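Local structure of putative aminomethyltransferase (Leptospirillum rubarum, 3TTG) at residues E110-V113 against N114-K118; T129-S132 against D133-R136; I138-G142 against P143-S147. The protein is a putative aminomethyltransferase with a folate-binding domain and a glycine cleavage T-protein-like barrel, and probably binds a folate. One frame throughout, in Å; residues are numbered along the deposited sequence.

Contact 1: E110-V113 against N114-K118; sequences EEFV and NHLKK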
loop_
_atom_site.group_PDB
_atom_site.type_symbol
_atom_site.label_atom_id
_atom_site.label_comp_id
_atom_site.label_asym_id
_atom_site.label_seq_id
_atom_site.Cartn_x
_atom_site.Cartn_y
_atom_site.Cartn_z
ATOM N N GLU A 110 16.110 8.836 0.782
ATOM C CA GLU A 110 17.046 9.441 1.736
ATOM C C GLU A 110 16.522 9.353 3.165
ATOM O O GLU A 110 17.245 8.901 4.060
ATOM C CB GLU A 110 17.269 10.901 1.322
ATOM C CG GLU A 110 18.122 11.770 2.207
ATOM C CD GLU A 110 18.105 13.191 1.669
ATOM O OE1 GLU A 110 18.253 13.363 0.435
ATOM O OE2 GLU A 110 17.822 14.115 2.462
ATOM N N GLU A 111 15.255 9.780 3.396
ATOM C CA GLU A 111 14.677 9.761 4.741
ATOM C C GLU A 111 14.596 8.319 5.302
ATOM O O GLU A 111 14.830 8.119 6.490
ATOM C CB GLU A 111 13.303 10.415 4.767
ATOM C CG GLU A 111 13.312 11.857 4.278
ATOM C CD GLU A 111 13.132 12.152 2.790
ATOM O OE1 GLU A 111 13.361 11.262 1.935
ATOM O OE2 GLU A 111 12.849 13.331 2.482
ATOM N N PHE A 112 14.243 7.340 4.473
ATOM C CA PHE A 112 14.187 5.937 4.885
ATOM C C PHE A 112 15.572 5.408 5.234
ATOM O O PHE A 112 15.708 4.760 6.239
ATOM C CB PHE A 112 13.536 5.039 3.833
ATOM C CG PHE A 112 13.378 3.610 4.317
ATOM C CD1 PHE A 112 12.399 3.274 5.232
ATOM C CD2 PHE A 112 14.190 2.589 3.811
ATOM C CE1 PHE A 112 12.240 1.953 5.664
ATOM C CE2 PHE A 112 14.040 1.276 4.244
ATOM C CZ PHE A 112 13.038 0.950 5.137
ATOM N N VAL A 113 16.586 5.672 4.422
ATOM C CA VAL A 113 17.953 5.232 4.688
ATOM C C VAL A 113 18.468 5.891 5.979
ATOM O O VAL A 113 19.055 5.198 6.818
ATOM C CB VAL A 113 18.839 5.480 3.459
ATOM C CG1 VAL A 113 20.327 5.365 3.793
ATOM C CG2 VAL A 113 18.482 4.466 2.368
ATOM N N ASN A 114 18.178 7.189 6.177
ATOM C CA ASN A 114 18.547 7.892 7.409
ATOM C C ASN A 114 17.893 7.263 8.645
ATOM O O ASN A 114 18.490 7.229 9.721
ATOM C CB ASN A 114 18.180 9.402 7.326
ATOM C CG ASN A 114 19.074 10.202 6.378
ATOM O OD1 ASN A 114 20.188 9.796 6.036
ATOM N ND2 ASN A 114 18.617 11.368 5.945
ATOM N N HIS A 115 16.669 6.855 8.521
ATOM C CA HIS A 115 15.955 6.151 9.618
ATOM C C HIS A 115 16.624 4.838 9.957
ATOM O O HIS A 115 16.965 4.621 11.111
ATOM C CB HIS A 115 14.512 5.902 9.271
ATOM C CG HIS A 115 13.736 5.203 10.364
ATOM N ND1 HIS A 115 13.323 5.874 11.491
ATOM C CD2 HIS A 115 13.355 3.902 10.469
ATOM C CE1 HIS A 115 12.728 4.966 12.260
ATOM N NE2 HIS A 115 12.735 3.763 11.689
ATOM N N LEU A 116 16.979 4.042 8.968
ATOM C CA LEU A 116 17.748 2.813 9.273
ATOM C C LEU A 116 19.102 3.121 9.934
ATOM O O LEU A 116 19.501 2.434 10.879
ATOM C CB LEU A 116 18.008 2.036 7.989
ATOM C CG LEU A 116 16.787 1.493 7.206
ATOM C CD1 LEU A 116 17.256 0.634 6.037
ATOM C CD2 LEU A 116 15.920 0.672 8.026
ATOM N N LYS A 117 19.832 4.163 9.440
ATOM C CA LYS A 117 21.164 4.483 9.952
ATOM C C LYS A 117 21.096 5.011 11.354
ATOM O O LYS A 117 22.010 4.771 12.106
ATOM C CB LYS A 117 21.907 5.478 9.036
ATOM C CG LYS A 117 22.316 4.810 7.754
ATOM C CD LYS A 117 23.043 5.732 6.861
ATOM C CE LYS A 117 23.533 4.985 5.639
ATOM N NZ LYS A 117 24.251 5.877 4.673
ATOM N N LYS A 118 19.998 5.629 11.746
ATOM C CA LYS A 118 19.751 6.056 13.135
ATOM C C LYS A 118 19.927 4.884 14.130
ATOM O O LYS A 118 20.356 5.093 15.264
ATOM C CB LYS A 118 18.303 6.581 13.224
ATOM C CG LYS A 118 17.913 7.234 14.506
ATOM C CD LYS A 118 16.491 7.692 14.428
ATOM C CE LYS A 118 15.986 8.104 15.783
ATOM N NZ LYS A 118 14.639 8.715 15.702
#
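F112 and L116 stand one turn apart on helix 109-118 and pack together. The two side chains cross at a slant: CG of L116 lies 4.0 Å above one face of the F112 ring, offset toward the rim, and CD1 of L116 comes 3.7 Å from CE2 of F112. The ring gets there because CG of F112 is anti to its backbone N (chi1 -175°), which sets it beside the carbonyl carbon, with the ring atoms CE2 and CZ near L116. Outward from the helix the same ring meets F80 and F89 edge-to-face, while L116 packs on L102, I62 and I128.

On another flank V113 and K117 lie side by side and point the same way. The extended lysine chain runs back along the valine, with CE 3.7 Å from CG1 of V113, and its CG passes 3.4 Å from O of V113. This pair is apolar: methylene against methyl, with the ammonium group beyond. E110 and N114 also run side by side, with CG of E110 3.8 Å from ND2 of N114 and the carboxylate and amide planes turned 54° apart; the contact is van der Waals in kind.

The backbone bonds are those of an alpha-helix. N of N114 donates to O of E110 at 2.9 Å, nearly straight, and N of K117 donates to O of V113 at 2.9 Å, in the carbonyl plane. H115 to E111 and L116 to F112 complete the series of i to i+4 bonds.

The arrangement is that of an amphipathic alpha-helix: F112 and L116 turn into the core against strand 99-103 of the five-stranded antiparallel sheet in the folate-binding domain, and E110, N114 and K117 lie on its exposed side.

Contact 2: T129-S132 against D133-R136; sequences TDMS and DHFR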
loop_
_atom_site.group_PDB
_atom_site.type_symbol
_atom_site.label_atom_id
_atom_site.label_comp_id
_atom_site.label_asym_id
_atom_site.label_seq_id
_atom_site.Cartn_x
_atom_site.Cartn_y
_atom_site.Cartn_z
ATOM N N THR A 129 22.673 -0.279 1.185
ATOM C CA THR A 129 22.969 0.157 -0.205
ATOM C C THR A 129 21.697 0.546 -0.899
ATOM O O THR A 129 20.729 -0.196 -0.852
ATOM C CB THR A 129 23.669 -0.937 -1.014
ATOM O OG1 THR A 129 24.829 -1.364 -0.278
ATOM C CG2 THR A 129 24.091 -0.446 -2.424
ATOM N N ASP A 130 21.692 1.718 -1.516
ATOM C CA ASP A 130 20.569 2.203 -2.263
ATOM C C ASP A 130 20.793 1.859 -3.769
ATOM O O ASP A 130 21.687 2.419 -4.422
ATOM C CB ASP A 130 20.451 3.710 -1.996
ATOM C CG ASP A 130 19.264 4.338 -2.669
ATOM O OD1 ASP A 130 18.622 3.653 -3.515
ATOM O OD2 ASP A 130 19.007 5.523 -2.408
HETATM N N MSE A 131 20.005 0.916 -4.288
HETATM C CA MSE A 131 20.120 0.440 -5.665
HETATM C C MSE A 131 19.006 0.994 -6.560
HETATM O O MSE A 131 18.784 0.503 -7.651
HETATM C CB MSE A 131 20.010 -1.067 -5.632
HETATM C CG MSE A 131 21.052 -1.715 -4.718
HETATM SE SE MSE A 131 22.644 -1.897 -5.643
HETATM C CE MSE A 131 22.131 -3.596 -6.409
ATOM N N SER A 132 18.334 2.028 -6.111
ATOM C CA SER A 132 17.157 2.533 -6.786
ATOM C C SER A 132 17.375 2.992 -8.204
ATOM O O SER A 132 16.479 2.857 -9.004
ATOM C CB SER A 132 16.566 3.694 -5.995
ATOM O OG SER A 132 16.204 3.240 -4.719
ATOM N N ASP A 133 18.534 3.571 -8.525
ATOM C CA ASP A 133 18.756 4.029 -9.901
ATOM C C ASP A 133 19.007 2.849 -10.872
ATOM O O ASP A 133 18.999 3.069 -12.080
ATOM C CB ASP A 133 19.922 5.030 -9.949
ATOM C CG ASP A 133 19.676 6.279 -9.115
ATOM O OD1 ASP A 133 18.529 6.737 -9.068
ATOM O OD2 ASP A 133 20.596 6.704 -8.410
ATOM N N HIS A 134 19.170 1.602 -10.375
ATOM C CA HIS A 134 19.427 0.452 -11.267
ATOM C C HIS A 134 18.141 -0.109 -11.886
ATOM O O HIS A 134 18.239 -0.892 -12.829
ATOM C CB HIS A 134 20.131 -0.696 -10.483
ATOM C CG HIS A 134 21.459 -0.293 -9.919
ATOM N ND1 HIS A 134 22.385 -1.241 -9.510
ATOM C CD2 HIS A 134 22.043 0.930 -9.862
ATOM C CE1 HIS A 134 23.463 -0.556 -9.143
ATOM N NE2 HIS A 134 23.299 0.752 -9.343
ATOM N N PHE A 135 16.953 0.253 -11.363
ATOM C CA PHE A 135 15.694 -0.353 -11.806
ATOM C C PHE A 135 14.598 0.638 -12.134
ATOM O O PHE A 135 14.507 1.669 -11.478
ATOM C CB PHE A 135 15.166 -1.238 -10.674
ATOM C CG PHE A 135 16.186 -2.237 -10.171
ATOM C CD1 PHE A 135 16.562 -3.330 -10.953
ATOM C CD2 PHE A 135 16.791 -2.075 -8.931
ATOM C CE1 PHE A 135 17.526 -4.223 -10.507
ATOM C CE2 PHE A 135 17.789 -2.957 -8.500
ATOM C CZ PHE A 135 18.164 -4.005 -9.291
ATOM N N ARG A 136 13.758 0.300 -13.112
ATOM C CA ARG A 136 12.495 0.990 -13.443
ATOM C C ARG A 136 11.339 0.104 -12.885
ATOM O O ARG A 136 11.347 -1.108 -13.115
ATOM C CB ARG A 136 12.371 1.181 -14.963
ATOM C CG ARG A 136 13.290 2.258 -15.604
ATOM C CD ARG A 136 12.963 3.691 -15.172
ATOM N NE ARG A 136 11.524 3.948 -15.265
ATOM C CZ ARG A 136 10.872 4.397 -16.332
ATOM N NH1 ARG A 136 11.531 4.726 -17.443
ATOM N NH2 ARG A 136 9.563 4.569 -16.285
HETATM O O HOH W 1 20.976 3.597 -6.931
HETATM O O HOH W 2 13.836 3.063 -9.399
#
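An Asx turn followed by a short 3-10 turn links strand 127-130 to strand 135-141, and M131 and H134 meet across that turn. N of H134 donates to O of M131 at 3.0 Å, arriving well above the carbonyl plane, 45° out of it, in keeping with the i to i+3 bond of a 3-10 turn. The selenomethionine side chain at M131 folds over at chi2 and chi3 (-83° and -86°), which brings SE obliquely to the H134 imidazole, 4.3 Å from the ring centroid; its nearest ring atom is CE1. CE2 of F135 comes 4.1 Å from CB of M131, and the F135 ring also carries CB of H134 over one face.

The Asx turn itself is made by D130, whose OD1 is gripped twice by S132. N of S132 meets it nearly along the C-O axis, and OG of S132 donates to it on the syn side at 2.7 Å. The other oxygen, OD2, forms a salt bridge with R109, which also pairs with OD1 of D133; this shared arginine probably eases the repulsion between the two acids and fastens the turn to the start of helix 109-118. OG of S132 is also hydrogen-bonded to N of S47.

Two waters complete the turn. One donates to O of D130 and accepts from N of D133, linking the strand end to the 3-10 segment. The other bridges two carbonyls that are themselves both acceptors, giving one bond to O of S132 at 2.7 Å and one to O of F135 at 2.6 Å.

Contact 3: I138-G142 against P143-S147; sequences IRLVG and PETIS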
loop_
_atom_site.group_PDB
_atom_site.type_symbol
_atom_site.label_atom_id
_atom_site.label_comp_id
_atom_site.label_asym_id
_atom_site.label_seq_id
_atom_site.Cartn_x
_atom_site.Cartn_y
_atom_site.Cartn_z
ATOM N N ILE A 138 7.445 -1.244 -12.914
ATOM C CA ILE A 138 6.231 -1.424 -13.735
ATOM C C ILE A 138 5.289 -2.134 -12.834
ATOM O O ILE A 138 5.679 -3.152 -12.254
ATOM C CB ILE A 138 6.434 -2.228 -15.047
ATOM C CG1 ILE A 138 7.610 -1.725 -15.876
ATOM C CG2 ILE A 138 5.128 -2.294 -15.851
ATOM C CD1 ILE A 138 7.955 -2.574 -17.149
ATOM N N ARG A 139 4.045 -1.675 -12.745
ATOM C CA ARG A 139 3.066 -2.342 -11.889
ATOM C C ARG A 139 1.962 -2.995 -12.671
ATOM O O ARG A 139 1.439 -2.432 -13.662
ATOM C CB ARG A 139 2.453 -1.378 -10.909
ATOM C CG ARG A 139 3.488 -0.848 -9.980
ATOM C CD ARG A 139 2.914 -0.042 -8.886
ATOM N NE ARG A 139 3.999 0.639 -8.166
ATOM C CZ ARG A 139 3.889 1.797 -7.509
ATOM N NH1 ARG A 139 2.712 2.380 -7.372
ATOM N NH2 ARG A 139 4.964 2.372 -6.970
ATOM N N LEU A 140 1.530 -4.176 -12.150
ATOM C CA LEU A 140 0.435 -4.935 -12.718
ATOM C C LEU A 140 -0.643 -5.084 -11.669
ATOM O O LEU A 140 -0.301 -5.328 -10.515
ATOM C CB LEU A 140 0.904 -6.327 -13.166
ATOM C CG LEU A 140 1.778 -6.423 -14.426
ATOM C CD1 LEU A 140 2.330 -7.861 -14.542
ATOM C CD2 LEU A 140 1.010 -6.028 -15.651
ATOM N N VAL A 141 -1.938 -4.933 -12.048
ATOM C CA VAL A 141 -3.042 -5.175 -11.124
ATOM C C VAL A 141 -4.116 -6.012 -11.812
ATOM O O VAL A 141 -4.278 -5.902 -13.016
ATOM C CB VAL A 141 -3.665 -3.878 -10.543
ATOM C CG1 VAL A 141 -2.649 -3.066 -9.744
ATOM C CG2 VAL A 141 -4.291 -3.010 -11.631
ATOM N N GLY A 142 -4.886 -6.779 -11.038
ATOM C CA GLY A 142 -6.031 -7.496 -11.571
ATOM C C GLY A 142 -5.888 -8.982 -11.730
ATOM O O GLY A 142 -4.791 -9.530 -11.578
ATOM N N PRO A 143 -7.038 -9.634 -12.035
ATOM C CA PRO A 143 -7.100 -11.105 -12.005
ATOM C C PRO A 143 -6.171 -11.857 -12.948
ATOM O O PRO A 143 -5.843 -13.009 -12.650
ATOM C CB PRO A 143 -8.572 -11.415 -12.346
ATOM C CG PRO A 143 -9.162 -10.178 -12.817
ATOM C CD PRO A 143 -8.382 -9.055 -12.224
ATOM N N GLU A 144 -5.749 -11.234 -14.061
ATOM C CA GLU A 144 -4.856 -11.878 -15.027
ATOM C C GLU A 144 -3.377 -11.497 -14.820
ATOM O O GLU A 144 -2.557 -11.820 -15.665
ATOM C CB GLU A 144 -5.321 -11.530 -16.452
ATOM C CG GLU A 144 -6.679 -12.143 -16.777
ATOM C CD GLU A 144 -7.274 -11.770 -18.122
ATOM O OE1 GLU A 144 -6.536 -11.231 -18.981
ATOM O OE2 GLU A 144 -8.491 -12.006 -18.313
ATOM N N THR A 145 -3.017 -10.840 -13.702
ATOM C CA THR A 145 -1.645 -10.455 -13.419
ATOM C C THR A 145 -0.662 -11.620 -13.544
ATOM O O THR A 145 0.404 -11.423 -14.122
ATOM C CB THR A 145 -1.544 -9.866 -11.974
ATOM O OG1 THR A 145 -2.224 -8.633 -12.003
ATOM C CG2 THR A 145 -0.093 -9.654 -11.482
ATOM N N ILE A 146 -0.979 -12.797 -12.963
ATOM C CA ILE A 146 -0.030 -13.916 -13.032
ATOM C C ILE A 146 0.191 -14.351 -14.498
ATOM O O ILE A 146 1.317 -14.665 -14.866
ATOM C CB ILE A 146 -0.430 -15.136 -12.159
ATOM C CG1 ILE A 146 -0.696 -14.764 -10.691
ATOM C CG2 ILE A 146 0.623 -16.265 -12.282
ATOM C CD1 ILE A 146 0.398 -14.103 -10.014
ATOM N N SER A 147 -0.875 -14.389 -15.323
ATOM C CA SER A 147 -0.758 -14.797 -16.737
ATOM C C SER A 147 0.171 -13.855 -17.500
ATOM O O SER A 147 0.916 -14.307 -18.362
ATOM C CB SER A 147 -2.128 -14.861 -17.429
ATOM O OG SER A 147 -2.565 -13.610 -17.941
#
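T145 reaches back to G142 with both its side chain and its backbone, closing the type I beta turn from G142 to T145 by which strand 135-141 passes into helix 145-152. O of G142 takes two bonds: OG1 of T145 donates at 2.8 Å and N of T145 at 3.1 Å. Both come from the same face of the carbonyl, the hydroxyl tilted 22° from its plane and the amide standing well above it. The hydroxyl is brought there by a chi1 of -69°, which sets OG1 beside the threonine's own N, while CG2 is turned the other way, to rest 3.9 Å from CB of L140. One branch of T145 therefore serves the turn and the other the strand.

Replacing T145 with a valine would probably leave O of G142 with the amide bond alone of this pair, and the turn less firmly tied to the helix start.

Around this first shell, the backbone of G142 sits at angles where a side chain would jam against the preceding carbonyl and clash with N of P143, so glycine is needed. P143 follows directly, and its ring fixes phi near the value a type I turn requires. E144 comes next, at the N-cap position of the helix, its side chain touching K35 and F36.

Farther out, T145 packs on A188 and L186, and L140 on L190 and L38 of the strands flanking its own, so the turn is seated against the six-stranded mixed sheet of the folate-binding domain. L140 also reaches the first turn of the helix, where its CD1 lies 4.1 Å from O of T145.

Overall arrangement
The three contacts follow one another along the chain, all within the folate-binding domain. Contact 1 lies on helix 109-118, which packs against the five-stranded antiparallel sheet; strand 127-130, next in the chain, is an outermost strand of that sheet and leads into contact 2. The turn of contact 2 carries the chain over to strand 135-141 in the six-stranded mixed sheet, and contact 3 marks the end of that same strand, where helix 145-152 begins. Their centres are about 16 Å apart for contacts 1 and 2, about 23 Å for 2 and 3 and about 31 Å for 1 and 3. Contact 2 thus makes the crossing between the sheets, with contact 1 before it and contact 3 after it.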